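Phytanoyl-CoA dioxygenase (Streptomyces malaysiense, PDB 6ZYL) catalyses beta-hydroxylation of thioholgamide as a non-heme monooxygenase, probably using iron and 2-oxoglutarate. Local coordinates at residues 69-82 against 276-288. Numbering follows the deposited sequence.
Sequences ALARYAAFPKIHLV and LNDFYSAVTRRQK
F279 is the bump and the bend of 69-82 the hollow. With CG anti to the backbone N (chi1 174°), its ring leaves helix 273-295 and enters a pocket made by L70, Y73, K78, L81 and V82. L70 CD2 sits over one face, 3.7 Å from F279 CE2, while V283 CG2, from F279's own helix, lies over the centre of the opposite face. The carbonyl oxygens of K78 and Y73 meet the edge, K78 O 3.4 Å from F279 CE1. V82 CG1 comes within 3.3 Å of F279 CB. Trimmed back to an alanine, this position would probably leave a gap between L70 and V82 on one side and V283 on the other.

V283 is a second, smaller bump: CG1 stands over the Y73 ring, 14° off its normal, while CG2 abuts K78 CG and P77 CD, P77 following a cis peptide bond. Further along, Q287 lays CG 3.6 Å from Y73 CE1.

K78 CE rests over the R286 guanidinium. Salt bridges to E264 and D248, respectively, and the shared W110 carbonyl probably make the two cations' closeness tolerable; water weakly links K78 NZ to A282 O. With polar ends satisfied elsewhere and no direct hydrogen bond crossing, the C-terminal helix holds the cis-proline bend mainly by apolar shape.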
loop_
_atom_site.group_PDB
_atom_site.type_symbol
_atom_site.label_atom_id
_atom_site.label_comp_id
_atom_site.label_asym_id
_atom_site.label_seq_id
_atom_site.Cartn_x
_atom_site.Cartn_y
_atom_site.Cartn_z
ATOM N N ALA A 69 9.994 9.222 16.631
ATOM C CA ALA A 69 8.801 9.147 15.794
ATOM C C ALA A 69 9.075 8.459 14.463
ATOM O O ALA A 69 8.211 7.741 13.946
ATOM C CB ALA A 69 8.246 10.551 15.559
ATOM N N LEU A 70 10.260 8.676 13.887
ATOM C CA LEU A 70 10.606 8.006 12.638
ATOM C C LEU A 70 10.636 6.496 12.824
ATOM O O LEU A 70 10.101 5.744 12.000
ATOM C CB LEU A 70 11.958 8.504 12.138
ATOM C CG LEU A 70 11.976 9.638 11.117
ATOM C CD1 LEU A 70 13.431 9.880 10.684
ATOM C CD2 LEU A 70 11.108 9.354 9.919
ATOM N N ALA A 71 11.266 6.032 13.908
ATOM C CA ALA A 71 11.307 4.601 14.185
ATOM C C ALA A 71 9.905 4.046 14.394
ATOM O O ALA A 71 9.578 2.959 13.904
ATOM C CB ALA A 71 12.176 4.327 15.413
ATOM N N ARG A 72 9.060 4.783 15.115
ATOM C CA ARG A 72 7.711 4.298 15.388
ATOM C C ARG A 72 6.891 4.191 14.108
ATOM O O ARG A 72 6.079 3.270 13.960
ATOM C CB ARG A 72 7.020 5.220 16.392
ATOM C CG ARG A 72 5.565 4.871 16.637
ATOM C CD ARG A 72 5.025 5.502 17.921
ATOM N NE ARG A 72 3.606 5.188 18.077
ATOM C CZ ARG A 72 3.142 4.072 18.632
ATOM N NH1 ARG A 72 3.983 3.162 19.107
ATOM N NH2 ARG A 72 1.833 3.868 18.716
ATOM N N TYR A 73 7.091 5.115 13.171
ATOM C CA TYR A 73 6.349 5.153 11.916
ATOM C C TYR A 73 7.249 4.808 10.735
ATOM O O TYR A 73 7.107 5.347 9.635
ATOM C CB TYR A 73 5.697 6.519 11.735
ATOM C CG TYR A 73 4.617 6.776 12.760
ATOM C CD1 TYR A 73 3.338 6.265 12.585
ATOM C CD2 TYR A 73 4.879 7.506 13.913
ATOM C CE1 TYR A 73 2.347 6.484 13.521
ATOM C CE2 TYR A 73 3.891 7.729 14.858
ATOM C CZ TYR A 73 2.628 7.214 14.655
ATOM O OH TYR A 73 1.639 7.429 15.583
ATOM N N ALA A 74 8.179 3.878 10.954
ATOM C CA ALA A 74 9.114 3.502 9.902
ATOM C C ALA A 74 8.413 2.815 8.737
ATOM O O ALA A 74 8.829 2.983 7.585
ATOM C CB ALA A 74 10.201 2.588 10.472
ATOM N N ALA A 75 7.351 2.057 9.004
ATOM C CA ALA A 75 6.728 1.206 8.001
ATOM C C ALA A 75 5.417 1.761 7.462
ATOM O O ALA A 75 4.810 1.136 6.586
ATOM C CB ALA A 75 6.483 -0.192 8.582
ATOM N N PHE A 76 4.962 2.904 7.961
ATOM C CA PHE A 76 3.687 3.478 7.548
ATOM C C PHE A 76 3.526 4.847 8.206
ATOM O O PHE A 76 4.159 5.102 9.231
ATOM C CB PHE A 76 2.526 2.575 7.958
ATOM C CG PHE A 76 2.197 2.660 9.420
ATOM C CD1 PHE A 76 2.933 1.941 10.343
ATOM C CD2 PHE A 76 1.169 3.473 9.874
ATOM C CE1 PHE A 76 2.648 2.016 11.690
ATOM C CE2 PHE A 76 0.879 3.555 11.223
ATOM C CZ PHE A 76 1.621 2.824 12.133
ATOM N N PRO A 77 2.696 5.753 7.669
ATOM C CA PRO A 77 1.965 5.650 6.406
ATOM C C PRO A 77 2.481 6.595 5.330
ATOM O O PRO A 77 1.812 6.783 4.309
ATOM C CB PRO A 77 0.542 6.035 6.813
ATOM C CG PRO A 77 0.770 7.101 7.900
ATOM C CD PRO A 77 2.159 6.841 8.510
ATOM N N LYS A 78 3.651 7.188 5.557
ATOM C CA LYS A 78 4.165 8.232 4.677
ATOM C C LYS A 78 5.660 8.048 4.430
ATOM O O LYS A 78 6.444 8.997 4.478
ATOM C CB LYS A 78 3.889 9.614 5.269
ATOM C CG LYS A 78 2.430 9.897 5.583
ATOM C CD LYS A 78 1.646 10.237 4.323
ATOM C CE LYS A 78 0.183 10.507 4.645
ATOM N NZ LYS A 78 -0.548 11.108 3.495
ATOM N N ILE A 79 6.072 6.813 4.147
ATOM C CA ILE A 79 7.487 6.556 3.889
ATOM C C ILE A 79 7.983 7.435 2.748
ATOM O O ILE A 79 9.096 7.975 2.795
ATOM C CB ILE A 79 7.719 5.066 3.584
ATOM C CG1 ILE A 79 7.111 4.181 4.671
ATOM C CG2 ILE A 79 9.212 4.776 3.446
ATOM C CD1 ILE A 79 7.097 2.699 4.318
ATOM N N HIS A 80 7.158 7.606 1.715
ATOM C CA HIS A 80 7.556 8.335 0.519
ATOM C C HIS A 80 7.830 9.810 0.772
ATOM O O HIS A 80 8.369 10.478 -0.116
ATOM C CB HIS A 80 6.468 8.197 -0.549
ATOM C CG HIS A 80 5.112 8.649 -0.093
ATOM N ND1 HIS A 80 4.374 7.961 0.845
ATOM C CD2 HIS A 80 4.362 9.718 -0.451
ATOM C CE1 HIS A 80 3.230 8.586 1.049
ATOM N NE2 HIS A 80 3.195 9.655 0.275
ATOM N N LEU A 81 7.468 10.340 1.936
ATOM C CA LEU A 81 7.721 11.743 2.230
ATOM C C LEU A 81 9.097 11.984 2.844
ATOM O O LEU A 81 9.528 13.142 2.905
ATOM C CB LEU A 81 6.644 12.291 3.172
ATOM C CG LEU A 81 5.204 12.311 2.652
ATOM C CD1 LEU A 81 4.297 13.066 3.630
ATOM C CD2 LEU A 81 5.107 12.924 1.265
ATOM N N VAL A 82 9.790 10.940 3.279
ATOM C CA VAL A 82 11.108 11.103 3.902
ATOM C C VAL A 82 12.193 10.261 3.255
ATOM O O VAL A 82 13.387 10.582 3.419
ATOM C CB VAL A 82 11.031 10.790 5.412
ATOM C CG1 VAL A 82 10.186 11.822 6.132
ATOM C CG2 VAL A 82 10.489 9.383 5.638
ATOM N N LEU A 276 11.302 16.035 7.078
ATOM C CA LEU A 276 10.942 15.521 8.394
ATOM C C LEU A 276 9.793 16.318 8.996
ATOM O O LEU A 276 8.859 15.743 9.566
ATOM C CB LEU A 276 12.153 15.560 9.324
ATOM C CG LEU A 276 13.277 14.556 9.074
ATOM C CD1 LEU A 276 14.409 14.799 10.073
ATOM C CD2 LEU A 276 12.772 13.132 9.172
ATOM N N ASN A 277 9.847 17.649 8.884
ATOM C CA ASN A 277 8.791 18.480 9.453
ATOM C C ASN A 277 7.457 18.218 8.768
ATOM O O ASN A 277 6.423 18.088 9.433
ATOM C CB ASN A 277 9.172 19.956 9.346
ATOM C CG ASN A 277 10.382 20.309 10.190
ATOM O OD1 ASN A 277 10.738 19.585 11.121
ATOM N ND2 ASN A 277 11.025 21.424 9.866
ATOM N N ASP A 278 7.458 18.142 7.434
ATOM C CA ASP A 278 6.235 17.801 6.719
ATOM C C ASP A 278 5.778 16.385 7.042
ATOM O O ASP A 278 4.572 16.114 7.077
ATOM C CB ASP A 278 6.445 17.951 5.212
ATOM C CG ASP A 278 6.634 19.393 4.788
ATOM O OD1 ASP A 278 6.214 20.301 5.536
ATOM O OD2 ASP A 278 7.207 19.620 3.702
ATOM N N PHE A 279 6.728 15.473 7.273
ATOM C CA PHE A 279 6.395 14.103 7.647
ATOM C C PHE A 279 5.655 14.069 8.979
ATOM O O PHE A 279 4.569 13.485 9.086
ATOM C CB PHE A 279 7.684 13.275 7.697
ATOM C CG PHE A 279 7.504 11.877 8.207
ATOM C CD1 PHE A 279 7.173 10.846 7.343
ATOM C CD2 PHE A 279 7.689 11.588 9.549
ATOM C CE1 PHE A 279 7.016 9.555 7.811
ATOM C CE2 PHE A 279 7.531 10.300 10.023
ATOM C CZ PHE A 279 7.197 9.282 9.154
ATOM N N TYR A 280 6.223 14.704 10.008
ATOM C CA TYR A 280 5.548 14.773 11.300
ATOM C C TYR A 280 4.133 15.318 11.145
ATOM O O TYR A 280 3.177 14.783 11.719
ATOM C CB TYR A 280 6.346 15.652 12.265
ATOM C CG TYR A 280 7.764 15.196 12.509
ATOM C CD1 TYR A 280 8.093 13.847 12.508
ATOM C CD2 TYR A 280 8.775 16.117 12.749
ATOM C CE1 TYR A 280 9.391 13.428 12.734
ATOM C CE2 TYR A 280 10.076 15.707 12.976
ATOM C CZ TYR A 280 10.377 14.361 12.968
ATOM O OH TYR A 280 11.672 13.949 13.193
ATOM N N SER A 281 3.983 16.390 10.367
ATOM C CA SER A 281 2.670 16.999 10.183
ATOM C C SER A 281 1.721 16.050 9.460
ATOM O O SER A 281 0.563 15.884 9.860
ATOM C CB SER A 281 2.815 18.312 9.411
ATOM O OG SER A 281 1.572 18.982 9.304
ATOM N N ALA A 282 2.199 15.411 8.391
ATOM C CA ALA A 282 1.322 14.558 7.594
ATOM C C ALA A 282 0.933 13.294 8.351
ATOM O O ALA A 282 -0.217 12.846 8.270
ATOM C CB ALA A 282 2.001 14.202 6.271
ATOM N N VAL A 283 1.873 12.701 9.088
ATOM C CA VAL A 283 1.559 11.484 9.832
ATOM C C VAL A 283 0.623 11.800 10.990
ATOM O O VAL A 283 -0.343 11.068 11.241
ATOM C CB VAL A 283 2.850 10.800 10.318
ATOM C CG1 VAL A 283 2.516 9.594 11.189
ATOM C CG2 VAL A 283 3.708 10.386 9.133
ATOM N N THR A 284 0.892 12.886 11.719
ATOM C CA THR A 284 -0.013 13.303 12.784
ATOM C C THR A 284 -1.428 13.481 12.248
ATOM O O THR A 284 -2.401 13.014 12.848
ATOM C CB THR A 284 0.482 14.604 13.420
ATOM O OG1 THR A 284 1.760 14.394 14.034
ATOM C CG2 THR A 284 -0.510 15.098 14.465
ATOM N N ARG A 285 -1.554 14.160 11.105
ATOM C CA ARG A 285 -2.858 14.355 10.480
ATOM C C ARG A 285 -3.521 13.020 10.169
ATOM O O ARG A 285 -4.707 12.820 10.454
ATOM C CB ARG A 285 -2.683 15.187 9.209
ATOM C CG ARG A 285 -3.940 15.450 8.408
ATOM C CD ARG A 285 -3.594 16.247 7.141
ATOM N NE ARG A 285 -2.948 17.517 7.467
ATOM C CZ ARG A 285 -1.709 17.851 7.119
ATOM N NH1 ARG A 285 -0.956 17.018 6.413
ATOM N NH2 ARG A 285 -1.221 19.030 7.479
ATOM N N ARG A 286 -2.765 12.088 9.587
ATOM C CA ARG A 286 -3.354 10.813 9.193
ATOM C C ARG A 286 -3.753 9.987 10.408
ATOM O O ARG A 286 -4.846 9.411 10.440
ATOM C CB ARG A 286 -2.375 10.030 8.318
ATOM C CG ARG A 286 -2.858 8.633 7.953
ATOM C CD ARG A 286 -4.177 8.675 7.189
ATOM N NE ARG A 286 -4.100 9.555 6.025
ATOM C CZ ARG A 286 -3.467 9.251 4.897
ATOM N NH1 ARG A 286 -2.859 8.078 4.770
ATOM N NH2 ARG A 286 -3.445 10.118 3.892
ATOM N N GLN A 287 -2.878 9.902 11.412
ATOM C CA GLN A 287 -3.186 9.073 12.572
ATOM C C GLN A 287 -4.370 9.621 13.356
ATOM O O GLN A 287 -5.116 8.847 13.967
ATOM C CB GLN A 287 -1.951 8.945 13.465
ATOM C CG GLN A 287 -0.798 8.188 12.804
ATOM C CD GLN A 287 -1.236 6.885 12.144
ATOM O OE1 GLN A 287 -1.224 6.760 10.917
ATOM N NE2 GLN A 287 -1.633 5.914 12.955
ATOM N N LYS A 288 -4.571 10.941 13.350
ATOM C CA LYS A 288 -5.802 11.488 13.908
ATOM C C LYS A 288 -7.016 10.910 13.192
ATOM O O LYS A 288 -8.000 10.522 13.832
ATOM C CB LYS A 288 -5.804 13.012 13.805
ATOM C CG LYS A 288 -4.983 13.725 14.868
ATOM C CD LYS A 288 -4.915 15.222 14.578
ATOM C CE LYS A 288 -4.114 15.965 15.633
ATOM N NZ LYS A 288 -3.878 17.386 15.250
HETATM O O HOH W 1 -1.857 12.721 5.927
#